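Local coordinates for protein acetyl xylan esterase (Paenibacillus sp. R4, PDB 6AGQ) that probably removes acetyl groups from acetylated xylan, as a cold-active serine hydrolase of the alpha/beta-hydrolase clan, at residues V60-A65 with I162-F167. Numbering follows the deposited sequence.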
ATOM      1  N   VAL A  60      35.834  11.566 -19.769  1.00 27.68           N
ATOM      2  CA  VAL A  60      35.630  12.370 -20.975  1.00 27.88           C
ATOM      3  C   VAL A  60      34.730  13.557 -20.608  1.00 30.34           C
ATOM      4  O   VAL A  60      33.771  13.379 -19.823  1.00 28.21           O
ATOM      5  CB  VAL A  60      35.048  11.427 -22.040  1.00 29.58           C
ATOM      6  CG1 VAL A  60      34.199  12.137 -23.048  1.00 32.33           C
ATOM      7  CG2 VAL A  60      36.178  10.613 -22.667  1.00 30.59           C
ATOM      8  N   VAL A  61      35.070  14.750 -21.122  1.00 30.67           N
ATOM      9  CA  VAL A  61      34.216  15.952 -21.066  1.00 30.10           C
ATOM     10  C   VAL A  61      34.229  16.626 -22.442  1.00 33.17           C
ATOM     11  O   VAL A  61      35.295  16.708 -23.099  1.00 33.58           O
ATOM     12  CB  VAL A  61      34.565  16.893 -19.880  1.00 34.43           C
ATOM     13  CG1 VAL A  61      36.005  17.383 -19.908  1.00 37.38           C
ATOM     14  CG2 VAL A  61      33.604  18.070 -19.829  1.00 34.04           C
ATOM     15  N   TYR A  62      33.037  16.951 -22.947  1.00 27.67           N
ATOM     16  CA  TYR A  62      32.915  17.832 -24.091  1.00 30.06           C
ATOM     17  C   TYR A  62      31.894  18.924 -23.826  1.00 25.78           C
ATOM     18  O   TYR A  62      31.014  18.765 -23.025  1.00 30.06           O
ATOM     19  CB  TYR A  62      32.641  17.056 -25.416  1.00 26.94           C
ATOM     20  CG  TYR A  62      31.333  16.293 -25.458  1.00 29.74           C
ATOM     21  CD1 TYR A  62      31.250  14.966 -25.022  1.00 29.71           C
ATOM     22  CD2 TYR A  62      30.173  16.894 -25.934  1.00 31.55           C
ATOM     23  CE1 TYR A  62      30.039  14.299 -25.013  1.00 30.56           C
ATOM     24  CE2 TYR A  62      28.972  16.234 -25.940  1.00 32.92           C
ATOM     25  CZ  TYR A  62      28.905  14.918 -25.511  1.00 33.40           C
ATOM     26  OH  TYR A  62      27.668  14.267 -25.515  1.00 34.48           O
ATOM     27  N   ASP A  63      31.984  20.021 -24.534  1.00 25.32           N
ATOM     28  CA  ASP A  63      30.984  21.127 -24.378  1.00 26.31           C
ATOM     29  C   ASP A  63      29.675  20.829 -25.144  1.00 26.39           C
ATOM     30  O   ASP A  63      29.695  20.383 -26.306  1.00 25.68           O
ATOM     31  CB  ASP A  63      31.526  22.449 -24.923  1.00 28.65           C
ATOM     32  CG  ASP A  63      32.602  23.087 -24.024  1.00 31.68           C
ATOM     33  OD1 ASP A  63      32.938  22.554 -22.941  1.00 32.20           O
ATOM     34  OD2 ASP A  63      33.096  24.159 -24.440  1.00 39.68           O
ATOM     35  N   GLY A  64      28.544  21.116 -24.500  1.00 24.71           N
ATOM     36  CA  GLY A  64      27.284  21.205 -25.201  1.00 29.25           C
ATOM     37  C   GLY A  64      27.257  22.489 -26.027  1.00 29.83           C
ATOM     38  O   GLY A  64      28.179  23.312 -25.969  1.00 28.50           O
ATOM     39  N   ALA A  65      26.185  22.655 -26.764  1.00 32.39           N
ATOM     40  CA  ALA A  65      26.013  23.800 -27.640  1.00 38.12           C
ATOM     41  C   ALA A  65      25.977  25.109 -26.874  1.00 37.24           C
ATOM     42  O   ALA A  65      26.509  26.086 -27.374  1.00 37.04           O
ATOM     43  CB  ALA A  65      24.756  23.644 -28.478  1.00 40.25           C
ATOM     44  N   ILE A 162      23.505  14.538 -29.900  1.00 30.16           N
ATOM     45  CA  ILE A 162      24.071  14.559 -31.261  1.00 29.94           C
ATOM     46  C   ILE A 162      25.572  14.871 -31.185  1.00 30.44           C
ATOM     47  O   ILE A 162      26.433  14.333 -31.943  1.00 26.51           O
ATOM     48  CB  ILE A 162      23.320  15.609 -32.139  1.00 33.75           C
ATOM     49  CG1 ILE A 162      21.951  15.029 -32.584  1.00 37.11           C
ATOM     50  CG2 ILE A 162      24.152  16.084 -33.357  1.00 36.40           C
ATOM     51  CD1 ILE A 162      20.992  16.122 -33.069  1.00 37.79           C
ATOM     52  N   ARG A 163      25.902  15.755 -30.256  1.00 26.12           N
ATOM     53  CA  ARG A 163      27.302  16.048 -30.019  1.00 26.95           C
ATOM     54  C   ARG A 163      28.099  14.850 -29.454  1.00 24.47           C
ATOM     55  O   ARG A 163      29.307  14.781 -29.705  1.00 24.89           O
ATOM     56  CB  ARG A 163      27.420  17.312 -29.167  1.00 27.84           C
ATOM     57  CG  ARG A 163      26.978  18.525 -29.953  1.00 26.93           C
ATOM     58  CD  ARG A 163      26.684  19.705 -29.063  1.00 26.80           C
ATOM     59  NE  ARG A 163      27.917  20.359 -28.626  1.00 28.21           N
ATOM     60  CZ  ARG A 163      28.657  21.194 -29.341  1.00 28.77           C
ATOM     61  NH1 ARG A 163      28.318  21.553 -30.600  1.00 26.61           N
ATOM     62  NH2 ARG A 163      29.746  21.707 -28.764  1.00 27.55           N
ATOM     63  N   ALA A 164      27.459  13.905 -28.762  1.00 20.67           N
ATOM     64  CA  ALA A 164      28.092  12.612 -28.475  1.00 21.77           C
ATOM     65  C   ALA A 164      28.478  11.828 -29.750  1.00 24.20           C
ATOM     66  O   ALA A 164      29.470  11.140 -29.798  1.00 24.59           O
ATOM     67  CB  ALA A 164      27.205  11.764 -27.584  1.00 22.35           C
ATOM     68  N   LEU A 165      27.693  11.943 -30.805  1.00 26.35           N
ATOM     69  CA  LEU A 165      28.084  11.322 -32.090  1.00 27.55           C
ATOM     70  C   LEU A 165      29.261  12.081 -32.708  1.00 30.06           C
ATOM     71  O   LEU A 165      30.128  11.443 -33.272  1.00 29.83           O
ATOM     72  CB  LEU A 165      26.944  11.296 -33.084  1.00 24.84           C
ATOM     73  CG  LEU A 165      25.610  10.773 -32.563  1.00 28.74           C
ATOM     74  CD1 LEU A 165      24.488  11.060 -33.573  1.00 30.80           C
ATOM     75  CD2 LEU A 165      25.707   9.302 -32.184  1.00 31.14           C
ATOM     76  N   ASP A 166      29.304  13.420 -32.577  1.00 34.41           N
ATOM     77  CA  ASP A 166      30.497  14.247 -32.970  1.00 33.67           C
ATOM     78  C   ASP A 166      31.724  13.787 -32.176  1.00 29.35           C
ATOM     79  O   ASP A 166      32.811  13.731 -32.713  1.00 27.73           O
ATOM     80  CB  ASP A 166      30.362  15.801 -32.680  1.00 36.70           C
ATOM     81  CG  ASP A 166      29.189  16.515 -33.442  1.00 42.42           C
ATOM     82  OD1 ASP A 166      28.625  15.948 -34.389  1.00 46.54           O
ATOM     83  OD2 ASP A 166      28.841  17.688 -33.078  1.00 47.13           O
ATOM     84  N   PHE A 167      31.565  13.530 -30.884  1.00 25.87           N
ATOM     85  CA  PHE A 167      32.712  13.045 -30.091  1.00 28.27           C
ATOM     86  C   PHE A 167      33.212  11.689 -30.595  1.00 27.50           C
ATOM     87  O   PHE A 167      34.426  11.548 -30.868  1.00 24.69           O
ATOM     88  CB  PHE A 167      32.432  12.926 -28.605  1.00 29.30           C
ATOM     89  CG  PHE A 167      33.586  12.319 -27.821  1.00 31.73           C
ATOM     90  CD1 PHE A 167      34.681  13.093 -27.456  1.00 32.72           C
ATOM     91  CD2 PHE A 167      33.591  10.934 -27.489  1.00 30.32           C
ATOM     92  CE1 PHE A 167      35.750  12.511 -26.768  1.00 34.15           C
ATOM     93  CE2 PHE A 167      34.638  10.349 -26.784  1.00 30.73           C
ATOM     94  CZ  PHE A 167      35.723  11.134 -26.415  1.00 31.74           C
TER
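Arg-163 reaches from helix 153-170 to the carbonyl of Asp-63, where strand 55-63 runs out into loop. Its CB lies 3.7 Å from CE2 of the Tyr-62 ring. CD passes the backbone N of Ala-65, and the chain then bends at chi3 (78°), which brings NE round to the strand end. There NE and NH2 grip one atom side-on, the carbonyl O of Asp-63, at 2.9 Å from NE and 2.8 Å from NH2. That oxygen lies in the guanidinium plane, while CA of Ala-65 covers the centre of one face. NH1 turns to Ser-35 OG and the carbonyl of Lys-38.

Beside this grip, OH of Tyr-62 bonds to the carbonyl O of Asp-160, one turn back along the helix, and lies 3.3 Å from CB of Ala-164. Further along, Val-60 and Phe-167 meet tip to tip, with CG1 of Val-60 over the ring face in a CH-pi contact, 4.1 Å from its centroid. An alanine in place of Arg-163 would probably leave the Asp-63 carbonyl without either of these two donors and the strand end freer to shift. Helix 153-170 is thus fixed against the antiparallel side of the alpha/beta-hydrolase sheet by apolar packing along the strand and, at its end, by a buried guanidinium whose charge is probably compensated by carbonyl dipoles and a serine hydroxyl.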